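Local coordinates for Poly(A) ribonuclease pop2 (Schizosaccharomyces pombe, PDB 2P51), which removes poly(A) tails from mRNA as the 3'-exoribonuclease subunit of the CCR4-NOT complex, releasing 5'-AMP with the help of divalent metal ions, at residues Y189-F192 / Y193-C197; Y71-Q74 / T75-A78; Y204-K207 / Y208-S212; G141-P144 / A145-A148; M39-I42 / E43-P46. All coordinates share one frame; numbering follows the deposited sequence.

Contact 1. Residues Y189-F192 / Y193-C197; sequences YEEF and YKILC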
loop_
_atom_site.group_PDB
_atom_site.type_symbol
_atom_site.label_atom_id
_atom_site.label_comp_id
_atom_site.label_asym_id
_atom_site.label_seq_id
_atom_site.Cartn_x
_atom_site.Cartn_y
_atom_site.Cartn_z
ATOM N N TYR A 189 17.612 1.771 8.539
ATOM C CA TYR A 189 16.203 1.540 8.835
ATOM C C TYR A 189 15.726 2.469 9.943
ATOM O O TYR A 189 14.606 2.953 9.881
ATOM C CB TYR A 189 15.883 0.089 9.247
ATOM C CG TYR A 189 14.400 -0.126 9.537
ATOM C CD1 TYR A 189 13.457 -0.099 8.519
ATOM C CD2 TYR A 189 13.908 -0.342 10.825
ATOM C CE1 TYR A 189 12.102 -0.291 8.781
ATOM C CE2 TYR A 189 12.562 -0.536 11.119
ATOM C CZ TYR A 189 11.653 -0.509 10.077
ATOM O OH TYR A 189 10.301 -0.695 10.341
ATOM N N GLU A 190 16.566 2.677 10.961
ATOM C CA GLU A 190 16.149 3.522 12.090
ATOM C C GLU A 190 15.641 4.881 11.603
ATOM O O GLU A 190 14.613 5.349 12.110
ATOM C CB GLU A 190 17.319 3.712 13.069
ATOM C CG GLU A 190 17.894 2.455 13.662
ATOM C CD GLU A 190 18.735 1.620 12.710
ATOM O OE1 GLU A 190 19.345 2.108 11.724
ATOM O OE2 GLU A 190 18.768 0.378 12.912
ATOM N N GLU A 191 16.314 5.483 10.643
ATOM C CA GLU A 191 15.924 6.771 10.091
ATOM C C GLU A 191 14.662 6.652 9.233
ATOM O O GLU A 191 13.781 7.511 9.246
ATOM C CB GLU A 191 17.018 7.427 9.226
ATOM C CG GLU A 191 16.734 8.868 8.825
ATOM C CD GLU A 191 17.814 9.595 8.047
ATOM O OE1 GLU A 191 19.009 9.207 8.042
ATOM O OE2 GLU A 191 17.514 10.623 7.375
ATOM N N PHE A 192 14.586 5.579 8.447
ATOM C CA PHE A 192 13.390 5.355 7.649
ATOM C C PHE A 192 12.193 5.253 8.569
ATOM O O PHE A 192 11.166 5.899 8.304
ATOM C CB PHE A 192 13.591 4.073 6.864
ATOM C CG PHE A 192 12.364 3.517 6.192
ATOM C CD1 PHE A 192 12.014 4.054 4.956
ATOM C CD2 PHE A 192 11.604 2.505 6.739
ATOM C CE1 PHE A 192 10.895 3.573 4.287
ATOM C CE2 PHE A 192 10.484 2.063 6.077
ATOM C CZ PHE A 192 10.099 2.579 4.854
ATOM N N TYR A 193 12.314 4.434 9.631
ATOM C CA TYR A 193 11.220 4.208 10.545
ATOM C C TYR A 193 10.785 5.505 11.205
ATOM O O TYR A 193 9.581 5.783 11.372
ATOM C CB TYR A 193 11.689 3.201 11.604
ATOM C CG TYR A 193 10.565 2.809 12.544
ATOM C CD1 TYR A 193 9.539 1.940 12.141
ATOM C CD2 TYR A 193 10.558 3.330 13.835
ATOM C CE1 TYR A 193 8.530 1.600 13.013
ATOM C CE2 TYR A 193 9.535 2.987 14.695
ATOM C CZ TYR A 193 8.535 2.140 14.284
ATOM O OH TYR A 193 7.540 1.806 15.183
ATOM N N LYS A 194 11.732 6.328 11.623
ATOM C CA LYS A 194 11.385 7.583 12.283
ATOM C C LYS A 194 10.546 8.489 11.400
ATOM O O LYS A 194 9.535 9.081 11.792
ATOM C CB LYS A 194 12.686 8.300 12.646
ATOM C CG LYS A 194 12.550 9.670 13.231
ATOM C CD LYS A 194 13.928 9.904 13.926
ATOM C CE LYS A 194 14.509 8.493 14.131
ATOM N NZ LYS A 194 13.936 7.809 15.324
ATOM N N ILE A 195 10.982 8.635 10.145
ATOM C CA ILE A 195 10.245 9.531 9.238
ATOM C C ILE A 195 8.947 8.885 8.855
ATOM O O ILE A 195 7.910 9.551 8.762
ATOM C CB ILE A 195 11.153 9.747 8.002
ATOM C CG1 ILE A 195 12.425 10.507 8.392
ATOM C CG2 ILE A 195 10.390 10.385 6.874
ATOM C CD1 ILE A 195 13.470 10.735 7.343
ATOM N N LEU A 196 8.976 7.557 8.671
ATOM C CA LEU A 196 7.707 6.904 8.321
ATOM C C LEU A 196 6.659 7.138 9.395
ATOM O O LEU A 196 5.520 7.407 9.004
ATOM C CB LEU A 196 7.832 5.394 8.171
ATOM C CG LEU A 196 6.708 4.699 7.417
ATOM C CD1 LEU A 196 6.666 5.125 5.930
ATOM C CD2 LEU A 196 6.884 3.205 7.517
ATOM N N CYS A 197 7.030 7.041 10.658
ATOM C CA CYS A 197 6.022 7.187 11.731
ATOM C C CYS A 197 5.565 8.621 11.916
ATOM O O CYS A 197 4.578 8.939 12.569
ATOM C CB CYS A 197 6.568 6.567 13.039
ATOM S SG CYS A 197 6.652 4.738 12.866
HETATM O O HOH W 1 13.817 4.747 14.796
#
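Tyr189 and Tyr193, one helical turn apart, both hold CG trans to the backbone N (chi1 -179° and -175°), and their rings leave the same flank of helix 189-199. This is i to i+4 side-chain packing along one alpha helix of the DEDD nuclease fold. The two rings meet obliquely, with their centroids 5.7 Å apart. Tyr193 CB lies over one face of the Tyr189 ring in a CH-pi contact, 4.2 Å from its centroid. The end of the Tyr189 side chain leans on the next ring, where Tyr189 OH comes within 3.3 Å of Tyr193 CD1. At the base of the pair, the backbone bond from Tyr193 N to Tyr189 O is short, 2.7 Å, and close to straight. On another flank Phe192 and Leu196 run side by side, with Phe192 CE2 4.0 Å from Leu196 CD2. On the solvent side the bent chain of Lys194 folds back over the preceding turn. A water donates to Glu190 O and accepts from Lys194 NZ, so it bridges the two residues. Tyr189 and Leu196 pack on Leu269, near the end of the modelled chain, and Tyr193 OH is hydrogen-bonded to Asn267 O. Phe192 packs on Ala174 and Leu177 of helix 170-181 and meets the Tyr73 ring of helix 69-82.

Contact 2. Residues Y71-Q74 / T75-A78; sequences YHYQ and TLRA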
loop_
_atom_site.group_PDB
_atom_site.type_symbol
_atom_site.label_atom_id
_atom_site.label_comp_id
_atom_site.label_asym_id
_atom_site.label_seq_id
_atom_site.Cartn_x
_atom_site.Cartn_y
_atom_site.Cartn_z
ATOM N N TYR A 71 19.807 -6.464 6.165
ATOM C CA TYR A 71 19.856 -6.944 4.778
ATOM C C TYR A 71 18.505 -6.757 4.093
ATOM O O TYR A 71 18.468 -6.384 2.924
ATOM C CB TYR A 71 20.290 -8.405 4.743
ATOM C CG TYR A 71 20.320 -9.077 3.396
ATOM C CD1 TYR A 71 21.096 -8.591 2.353
ATOM C CD2 TYR A 71 19.572 -10.214 3.138
ATOM C CE1 TYR A 71 21.127 -9.208 1.115
ATOM C CE2 TYR A 71 19.590 -10.841 1.908
ATOM C CZ TYR A 71 20.371 -10.339 0.894
ATOM O OH TYR A 71 20.395 -10.954 -0.336
ATOM N N HIS A 72 17.382 -7.006 4.781
ATOM C CA HIS A 72 16.089 -6.806 4.160
ATOM C C HIS A 72 15.875 -5.329 3.808
ATOM O O HIS A 72 15.375 -5.010 2.722
ATOM C CB HIS A 72 14.935 -7.188 5.090
ATOM C CG HIS A 72 15.008 -8.556 5.669
ATOM N ND1 HIS A 72 14.264 -8.972 6.768
ATOM C CD2 HIS A 72 15.743 -9.637 5.298
ATOM C CE1 HIS A 72 14.539 -10.246 7.049
ATOM N NE2 HIS A 72 15.441 -10.663 6.165
ATOM N N TYR A 73 16.243 -4.450 4.747
ATOM C CA TYR A 73 16.092 -3.029 4.504
ATOM C C TYR A 73 17.004 -2.576 3.370
ATOM O O TYR A 73 16.591 -1.814 2.459
ATOM C CB TYR A 73 16.337 -2.153 5.747
ATOM C CG TYR A 73 16.166 -0.694 5.338
ATOM C CD1 TYR A 73 14.911 -0.198 4.981
ATOM C CD2 TYR A 73 17.241 0.186 5.304
ATOM C CE1 TYR A 73 14.680 1.113 4.604
ATOM C CE2 TYR A 73 17.035 1.514 4.915
ATOM C CZ TYR A 73 15.771 1.982 4.561
ATOM O OH TYR A 73 15.583 3.294 4.180
ATOM N N GLN A 74 18.278 -3.000 3.332
ATOM C CA GLN A 74 19.159 -2.560 2.248
ATOM C C GLN A 74 18.712 -3.108 0.902
ATOM O O GLN A 74 18.945 -2.439 -0.120
ATOM C CB GLN A 74 20.592 -2.983 2.558
ATOM C CG GLN A 74 21.223 -2.354 3.802
ATOM C CD GLN A 74 21.037 -0.842 3.838
ATOM O OE1 GLN A 74 21.085 -0.165 2.813
ATOM N NE2 GLN A 74 20.814 -0.259 5.008
ATOM N N THR A 75 18.074 -4.275 0.841
ATOM C CA THR A 75 17.483 -4.766 -0.402
ATOM C C THR A 75 16.343 -3.870 -0.869
ATOM O O THR A 75 16.255 -3.444 -2.030
ATOM C CB THR A 75 16.933 -6.203 -0.263
ATOM O OG1 THR A 75 18.062 -7.072 -0.068
ATOM C CG2 THR A 75 16.293 -6.689 -1.539
ATOM N N LEU A 76 15.447 -3.580 0.075
ATOM C CA LEU A 76 14.317 -2.705 -0.214
ATOM C C LEU A 76 14.807 -1.355 -0.755
ATOM O O LEU A 76 14.337 -0.836 -1.756
ATOM C CB LEU A 76 13.515 -2.589 1.083
ATOM C CG LEU A 76 12.300 -1.720 1.265
ATOM C CD1 LEU A 76 11.527 -2.225 2.491
ATOM C CD2 LEU A 76 12.622 -0.240 1.419
ATOM N N ARG A 77 15.737 -0.738 -0.023
ATOM C CA ARG A 77 16.206 0.603 -0.365
ATOM C C ARG A 77 16.772 0.630 -1.768
ATOM O O ARG A 77 16.519 1.509 -2.585
ATOM C CB ARG A 77 17.258 0.971 0.692
ATOM C CG ARG A 77 17.953 2.309 0.559
ATOM C CD ARG A 77 19.168 2.335 1.509
ATOM N NE ARG A 77 20.056 3.391 1.074
ATOM C CZ ARG A 77 21.370 3.435 1.147
ATOM N NH1 ARG A 77 22.035 2.408 1.677
ATOM N NH2 ARG A 77 21.974 4.519 0.689
ATOM N N ALA A 78 17.603 -0.352 -2.111
ATOM C CA ALA A 78 18.234 -0.418 -3.424
ATOM C C ALA A 78 17.169 -0.492 -4.497
ATOM O O ALA A 78 17.266 0.159 -5.538
ATOM C CB ALA A 78 19.185 -1.612 -3.510
#
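Regular i to i+4 backbone bonds join residues 71-74 to 75-78, as in Arg77 N to Tyr73 O at 2.8 Å. This is one alpha-helical stretch of helix 69-82 in the DEDD nuclease fold. Thr75 adds a side-chain bond to the helix ladder. Its OG1 lies beside its own backbone N (chi1 -67°) and donates back to Tyr71 O at 3.1 Å. Tyr71 O is thus gripped twice, by Thr75 N and Thr75 OG1 from opposite faces of its carbonyl plane. The same hydroxyl oxygen sits over one face of the Tyr71 ring, toward its rim. The Tyr73 ring takes Arg77 CB over one face, while Tyr73 CE1 touches Leu76 CD2 at 4.0 Å. Arg77 CD lies 4.1 Å from Tyr73 CE2. Tyr73 OH bonds to Pro186 O, and Leu76 packs on Tyr171 and Ala174 of helix 170-181. Gln74 and Arg77 lie alongside each other, pointing the same way, and Arg77 NH1 donates to Gln74 OE1 at 3.0 Å. Gln74 NE2 bonds to Ala187 O, consistent with the amide oxygen facing the arginine. Shortening Arg77 to alanine would probably leave Gln74 OE1 without this donor and take away the CD contact at Tyr73 CE2. The amide and guanidinium planes stand nearly perpendicular, at 84°, and Gln74 OE1 meets the guanidinium at its edge, exactly in its plane.

Contact 3. Residues Y204-K207 / Y208-S212; sequences YDIK and YIMKS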
loop_
_atom_site.group_PDB
_atom_site.type_symbol
_atom_site.label_atom_id
_atom_site.label_comp_id
_atom_site.label_asym_id
_atom_site.label_seq_id
_atom_site.Cartn_x
_atom_site.Cartn_y
_atom_site.Cartn_z
ATOM N N TYR A 204 -0.951 -0.263 11.178
ATOM C CA TYR A 204 -0.863 -1.696 11.516
ATOM C C TYR A 204 -0.441 -2.478 10.270
ATOM O O TYR A 204 -0.950 -2.134 9.173
ATOM C CB TYR A 204 -2.189 -2.267 12.027
ATOM C CG TYR A 204 -2.675 -1.641 13.319
ATOM C CD1 TYR A 204 -2.111 -1.995 14.541
ATOM C CD2 TYR A 204 -3.693 -0.715 13.299
ATOM C CE1 TYR A 204 -2.547 -1.431 15.725
ATOM C CE2 TYR A 204 -4.131 -0.152 14.476
ATOM C CZ TYR A 204 -3.566 -0.503 15.679
ATOM O OH TYR A 204 -4.038 0.093 16.847
ATOM N N ASP A 205 0.428 -3.444 10.476
ATOM C CA ASP A 205 0.832 -4.355 9.404
ATOM C C ASP A 205 0.190 -5.703 9.712
ATOM O O ASP A 205 0.610 -6.362 10.675
ATOM C CB ASP A 205 2.355 -4.433 9.306
ATOM C CG ASP A 205 2.827 -5.319 8.168
ATOM O OD1 ASP A 205 2.059 -6.237 7.728
ATOM O OD2 ASP A 205 3.969 -5.149 7.688
ATOM N N ILE A 206 -0.790 -6.106 8.919
ATOM C CA ILE A 206 -1.518 -7.363 9.187
ATOM C C ILE A 206 -0.566 -8.563 9.145
ATOM O O ILE A 206 -0.845 -9.545 9.830
ATOM C CB ILE A 206 -2.658 -7.539 8.165
ATOM C CG1 ILE A 206 -3.745 -6.476 8.339
ATOM C CG2 ILE A 206 -3.270 -8.944 8.180
ATOM C CD1 ILE A 206 -4.758 -6.498 7.186
ATOM N N LYS A 207 0.502 -8.498 8.335
ATOM C CA LYS A 207 1.451 -9.615 8.326
ATOM C C LYS A 207 2.196 -9.723 9.651
ATOM O O LYS A 207 2.458 -10.824 10.176
ATOM C CB LYS A 207 2.505 -9.456 7.221
ATOM C CG LYS A 207 3.493 -10.638 7.140
ATOM C CD LYS A 207 2.949 -11.855 6.447
ATOM C CE LYS A 207 4.006 -12.983 6.488
ATOM N NZ LYS A 207 3.340 -14.258 6.083
ATOM N N TYR A 208 2.569 -8.562 10.192
ATOM C CA TYR A 208 3.175 -8.588 11.508
ATOM C C TYR A 208 2.193 -9.188 12.522
ATOM O O TYR A 208 2.522 -10.023 13.352
ATOM C CB TYR A 208 3.577 -7.160 11.947
ATOM C CG TYR A 208 4.046 -7.120 13.395
ATOM C CD1 TYR A 208 5.368 -7.481 13.691
ATOM C CD2 TYR A 208 3.211 -6.732 14.463
ATOM C CE1 TYR A 208 5.800 -7.447 15.005
ATOM C CE2 TYR A 208 3.657 -6.710 15.774
ATOM C CZ TYR A 208 4.965 -7.072 16.031
ATOM O OH TYR A 208 5.450 -7.061 17.312
ATOM N N ILE A 209 0.938 -8.721 12.491
ATOM C CA ILE A 209 -0.055 -9.215 13.448
ATOM C C ILE A 209 -0.270 -10.719 13.267
ATOM O O ILE A 209 -0.202 -11.474 14.265
ATOM C CB ILE A 209 -1.381 -8.442 13.301
ATOM C CG1 ILE A 209 -1.238 -6.952 13.548
ATOM C CG2 ILE A 209 -2.415 -9.087 14.241
ATOM C CD1 ILE A 209 -2.480 -6.114 13.273
ATOM N N MET A 210 -0.500 -11.164 12.021
ATOM C CA MET A 210 -0.861 -12.565 11.819
ATOM C C MET A 210 0.353 -13.453 12.029
ATOM O O MET A 210 0.211 -14.454 12.757
ATOM C CB MET A 210 -1.484 -12.836 10.441
ATOM C CG MET A 210 -2.843 -12.138 10.314
ATOM S SD MET A 210 -4.047 -12.992 11.369
ATOM C CE MET A 210 -4.454 -14.374 10.283
ATOM N N LYS A 211 1.486 -13.173 11.425
ATOM C CA LYS A 211 2.612 -14.113 11.558
ATOM C C LYS A 211 3.391 -13.859 12.833
ATOM O O LYS A 211 3.572 -14.803 13.603
ATOM C CB LYS A 211 3.565 -14.020 10.370
ATOM C CG LYS A 211 4.720 -15.043 10.554
ATOM C CD LYS A 211 5.641 -15.169 9.420
ATOM C CE LYS A 211 6.748 -16.198 9.669
ATOM N NZ LYS A 211 6.240 -17.484 10.199
ATOM N N SER A 212 3.872 -12.650 13.073
ATOM C CA SER A 212 4.783 -12.439 14.205
ATOM C C SER A 212 4.105 -12.587 15.566
ATOM O O SER A 212 4.733 -13.081 16.514
ATOM C CB SER A 212 5.460 -11.061 14.098
ATOM O OG SER A 212 6.206 -11.013 12.880
#
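An aspartate N-cap starts helix 206-213, after the edge strand 203-205 of the central sheet in this DEDD nuclease fold. Asp205 has CG trans to its backbone N (chi1 -177°), which swings the carboxylate over the first turn. Its OD1 accepts from Lys207 N at 2.8 Å, from the anti side and tilted out of the carboxylate plane, and more weakly from Tyr208 N at 3.4 Å. His168 N also reaches OD1, while Ser169 OG and Tyr270 N bond to OD2. Without the carboxylate, as with an alanine here, Lys207 N and Tyr208 N are likely to lose their cap, and the helix its link to the loop before helix 170-181. The helix continues through Ile209 N to Asp205 O and Met210 N to Ile206 O, the latter 2.7 Å. Ile206 and Met210 lie side by side and both pack on Ile252 of helix 238-257. Tyr204 CB touches Ile209 CD1, tying the strand end to the helix. Lys207 and Lys211 run alongside through their methylenes; Lys207 makes a cation-pi contact with Tyr270, and Lys211 NZ bonds to Ser217 OG. Lys207 NZ is 6.0 Å from Lys211 NZ, and Lys207 CE 4.0 Å from Lys211 CD.

Contact 4. Residues G141-P144 / A145-A148; sequences GIEP and ADFA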
loop_
_atom_site.group_PDB
_atom_site.type_symbol
_atom_site.label_atom_id
_atom_site.label_comp_id
_atom_site.label_asym_id
_atom_site.label_seq_id
_atom_site.Cartn_x
_atom_site.Cartn_y
_atom_site.Cartn_z
ATOM N N GLY A 141 -0.569 7.875 -17.245
ATOM C CA GLY A 141 -0.268 7.549 -15.859
ATOM C C GLY A 141 0.037 8.791 -15.053
ATOM O O GLY A 141 0.536 9.801 -15.555
ATOM N N ILE A 142 -0.238 8.740 -13.757
ATOM C CA ILE A 142 0.040 9.875 -12.878
ATOM C C ILE A 142 1.523 10.075 -12.637
ATOM O O ILE A 142 2.264 9.116 -12.501
ATOM C CB ILE A 142 -0.647 9.632 -11.513
ATOM C CG1 ILE A 142 -2.161 9.519 -11.690
ATOM C CG2 ILE A 142 -0.250 10.669 -10.485
ATOM C CD1 ILE A 142 -2.810 8.670 -10.577
ATOM N N GLU A 143 1.979 11.331 -12.514
ATOM C CA GLU A 143 3.327 11.561 -12.005
ATOM C C GLU A 143 3.339 11.434 -10.487
ATOM O O GLU A 143 2.525 12.144 -9.853
ATOM C CB GLU A 143 3.824 12.969 -12.354
ATOM C CG GLU A 143 4.221 13.083 -13.822
ATOM C CD GLU A 143 5.482 12.282 -14.122
ATOM O OE1 GLU A 143 6.253 11.869 -13.220
ATOM O OE2 GLU A 143 5.694 12.058 -15.332
ATOM N N PRO A 144 4.182 10.566 -9.920
ATOM C CA PRO A 144 4.184 10.422 -8.455
ATOM C C PRO A 144 4.240 11.723 -7.697
ATOM O O PRO A 144 3.665 11.867 -6.622
ATOM C CB PRO A 144 5.499 9.633 -8.210
ATOM C CG PRO A 144 5.473 8.696 -9.411
ATOM C CD PRO A 144 5.131 9.624 -10.560
ATOM N N ALA A 145 4.967 12.695 -8.223
ATOM C CA ALA A 145 5.115 13.968 -7.562
ATOM C C ALA A 145 3.811 14.730 -7.457
ATOM O O ALA A 145 3.508 15.376 -6.440
ATOM C CB ALA A 145 6.170 14.772 -8.351
ATOM N N ASP A 146 3.000 14.691 -8.512
ATOM C CA ASP A 146 1.675 15.334 -8.503
ATOM C C ASP A 146 0.788 14.678 -7.450
ATOM O O ASP A 146 0.066 15.325 -6.694
ATOM C CB ASP A 146 1.059 15.241 -9.887
ATOM C CG ASP A 146 1.754 16.079 -10.943
ATOM O OD1 ASP A 146 2.542 17.009 -10.605
ATOM O OD2 ASP A 146 1.488 15.804 -12.141
ATOM N N PHE A 147 0.829 13.355 -7.409
ATOM C CA PHE A 147 0.062 12.623 -6.396
ATOM C C PHE A 147 0.526 12.977 -5.024
ATOM O O PHE A 147 -0.245 13.190 -4.083
ATOM C CB PHE A 147 0.300 11.124 -6.645
ATOM C CG PHE A 147 -0.259 10.225 -5.552
ATOM C CD1 PHE A 147 -1.613 9.969 -5.450
ATOM C CD2 PHE A 147 0.610 9.630 -4.636
ATOM C CE1 PHE A 147 -2.055 9.128 -4.448
ATOM C CE2 PHE A 147 0.154 8.803 -3.621
ATOM C CZ PHE A 147 -1.205 8.535 -3.506
ATOM N N ALA A 148 1.838 13.035 -4.868
ATOM C CA ALA A 148 2.367 13.264 -3.519
ATOM C C ALA A 148 1.978 14.624 -2.963
ATOM O O ALA A 148 1.603 14.728 -1.780
ATOM C CB ALA A 148 3.880 13.066 -3.617
HETATM O O HOH W 2 0.115 13.567 -13.006
HETATM O O HOH W 3 6.823 12.403 -10.556
#
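Pro144 O accepts from Ala148 N at 2.8 Å, and Glu143 O takes Phe147 N at 3.2 Å in a nearly straight bond. These are the first i to i+4 links of the helix that starts after Glu143, its N-cap residue. Asp146 N also reaches Glu143 O, in a weak, strongly bent bond. Two waters bridge the first turn. One accepts from Glu143 N and donates to Asp146 OD2 at 2.8 Å. The other accepts from Ala145 N and donates to Glu143 OE1, also 2.8 Å away. The Glu143 chain, bent at chi2 (-69°), curls back to bring OE1 to this water. In this way the acid of Glu143 reaches a first-turn N-H through water. The two carboxylates keep apart, with Glu143 OE1 6.3 Å from Asp146 OD2, and negative groups here would probably suit the positive end of the helix dipole. Asp146 OD2 also lies against the methylene Glu143 CB, 3.7 Å away. On the inner side Ile142 CG2 touches Phe147 CB at 3.9 Å. Both side chains pack inward: Phe147 meets Phe108 and stands edge-to-face with Phe110, and Ile142 lies on Leu31 of helix 31-41. Ile142 also pairs through its backbone with Asn109 and Thr111. The Ile142 and Phe147 pair, spanning the helix start, is a hydrophobic staple, here combined with Glu143 at the N-cap and proline at N1.

Contact 5. Residues M39-I42 / E43-P46; sequences MSLI and ERYP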
loop_
_atom_site.group_PDB
_atom_site.type_symbol
_atom_site.label_atom_id
_atom_site.label_comp_id
_atom_site.label_asym_id
_atom_site.label_seq_id
_atom_site.Cartn_x
_atom_site.Cartn_y
_atom_site.Cartn_z
ATOM N N MET A 39 -10.686 13.410 -0.086
ATOM C CA MET A 39 -10.608 14.401 0.993
ATOM C C MET A 39 -11.955 14.668 1.642
ATOM O O MET A 39 -12.016 14.911 2.855
ATOM C CB MET A 39 -10.020 15.717 0.438
ATOM C CG MET A 39 -8.527 15.527 0.216
ATOM S SD MET A 39 -7.861 16.996 -0.564
ATOM C CE MET A 39 -8.059 18.232 0.686
ATOM N N SER A 40 -13.016 14.629 0.841
ATOM C CA SER A 40 -14.336 14.883 1.381
ATOM C C SER A 40 -14.868 13.742 2.240
ATOM O O SER A 40 -15.849 13.990 2.976
ATOM C CB SER A 40 -15.287 15.129 0.198
ATOM O OG SER A 40 -15.756 13.931 -0.403
ATOM N N LEU A 41 -14.272 12.549 2.133
ATOM C CA LEU A 41 -14.763 11.362 2.839
ATOM C C LEU A 41 -13.918 10.984 4.035
ATOM O O LEU A 41 -14.385 10.265 4.915
ATOM C CB LEU A 41 -14.790 10.154 1.867
ATOM C CG LEU A 41 -15.926 10.217 0.821
ATOM C CD1 LEU A 41 -15.753 9.298 -0.358
ATOM C CD2 LEU A 41 -17.245 9.910 1.544
ATOM N N ILE A 42 -12.648 11.416 4.098
ATOM C CA ILE A 42 -11.702 10.813 5.063
ATOM C C ILE A 42 -12.120 11.044 6.505
ATOM O O ILE A 42 -11.833 10.193 7.357
ATOM C CB ILE A 42 -10.254 11.321 4.819
ATOM C CG1 ILE A 42 -9.231 10.559 5.680
ATOM C CG2 ILE A 42 -10.158 12.821 5.044
ATOM C CD1 ILE A 42 -9.122 9.108 5.272
ATOM N N GLU A 43 -12.802 12.176 6.778
ATOM C CA GLU A 43 -13.124 12.356 8.211
ATOM C C GLU A 43 -14.130 11.312 8.676
ATOM O O GLU A 43 -14.066 10.844 9.827
ATOM C CB GLU A 43 -13.641 13.771 8.463
ATOM C CG GLU A 43 -14.102 13.992 9.896
ATOM C CD GLU A 43 -14.367 15.451 10.192
ATOM O OE1 GLU A 43 -14.354 16.256 9.230
ATOM O OE2 GLU A 43 -14.574 15.793 11.379
ATOM N N ARG A 44 -15.057 10.924 7.821
ATOM C CA ARG A 44 -16.083 9.934 8.116
ATOM C C ARG A 44 -15.575 8.503 7.959
ATOM O O ARG A 44 -16.152 7.578 8.547
ATOM C CB ARG A 44 -17.304 10.120 7.193
ATOM C CG ARG A 44 -18.200 11.291 7.604
ATOM C CD ARG A 44 -19.301 11.434 6.561
ATOM N NE ARG A 44 -18.733 12.143 5.408
ATOM C CZ ARG A 44 -19.163 11.971 4.183
ATOM N NH1 ARG A 44 -20.142 11.087 3.983
ATOM N NH2 ARG A 44 -18.649 12.651 3.175
ATOM N N TYR A 45 -14.543 8.305 7.140
ATOM C CA TYR A 45 -13.990 6.966 6.856
ATOM C C TYR A 45 -12.461 6.989 7.058
ATOM O O TYR A 45 -11.698 6.975 6.092
ATOM C CB TYR A 45 -14.349 6.561 5.422
ATOM C CG TYR A 45 -15.841 6.471 5.174
ATOM C CD1 TYR A 45 -16.551 5.297 5.413
ATOM C CD2 TYR A 45 -16.508 7.630 4.699
ATOM C CE1 TYR A 45 -17.929 5.274 5.179
ATOM C CE2 TYR A 45 -17.869 7.594 4.454
ATOM C CZ TYR A 45 -18.541 6.413 4.694
ATOM O OH TYR A 45 -19.896 6.389 4.455
ATOM N N PRO A 46 -12.039 7.107 8.322
ATOM C CA PRO A 46 -10.653 7.448 8.620
ATOM C C PRO A 46 -9.711 6.272 8.708
ATOM O O PRO A 46 -8.580 6.427 9.216
ATOM C CB PRO A 46 -10.781 8.137 9.999
ATOM C CG PRO A 46 -11.932 7.417 10.655
ATOM C CD PRO A 46 -12.898 7.092 9.538
HETATM O O HOH W 4 -13.431 14.612 5.212
HETATM O O HOH W 5 -16.266 13.428 5.903
#
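A helix C terminus and the turn after it make this local contact, where helix 31-41 gives way to the loop that leads into strand 47-53 of the central sheet. Its centre is Leu41 O. Tyr45 N donates to this oxygen at 3.0 Å, and Arg44 N adds a weak bond. The edge of the Tyr45 ring comes to the same oxygen, so the carbonyl is closely surrounded. Tyr45 N also has a weak bond to Ile42 O. Leu41 CD2 touches two side chains: it lies over one face of the Arg44 guanidinium and meets Tyr45 CE2 at 3.8 Å. The arginine chain bends at chi3 (-80°), which carries its guanidinium back over the preceding turn, toward Ser40. On the other flank Ile42 CD1 reaches Tyr45 O at 3.4 Å and lies near Pro46 CA. Leu41 packs on Glu102 and Tyr45 on Pro100, while Ile42 rests on Leu156. Pro46 is bonded through its backbone to Thr163, where the chain enters the sheet. One water donates to Met39 O and accepts from Glu43 N, so it bridges these two residues. A second water donates to Ser40 O and accepts from Arg44 NE at 2.8 Å. Arg44 NH2 donates directly to that same Ser40 O at 3.1 Å, approaching from above its carbonyl plane.

Overall arrangement
From the N terminus the chain meets contact 5, then contacts 2, 4, 1 and 3. All five are local and lie in series, so none nests within or crosses another. Contact 5 closes the turn from helix 31-41 into strand 47-53. Contact 2 lies within helix 69-82, about 34 Å from it between centres, across the chain's middle. Contact 4 begins helix 144-152, beside strand 105-109. Contact 1 lies in helix 189-199, and contact 3 follows strand 203-205 into helix 206-213. Contacts 1 and 2 are the pair that touch: Phe192 CB is 3.4 Å from Tyr73 OH, joining two helices that both pack on helix 170-181.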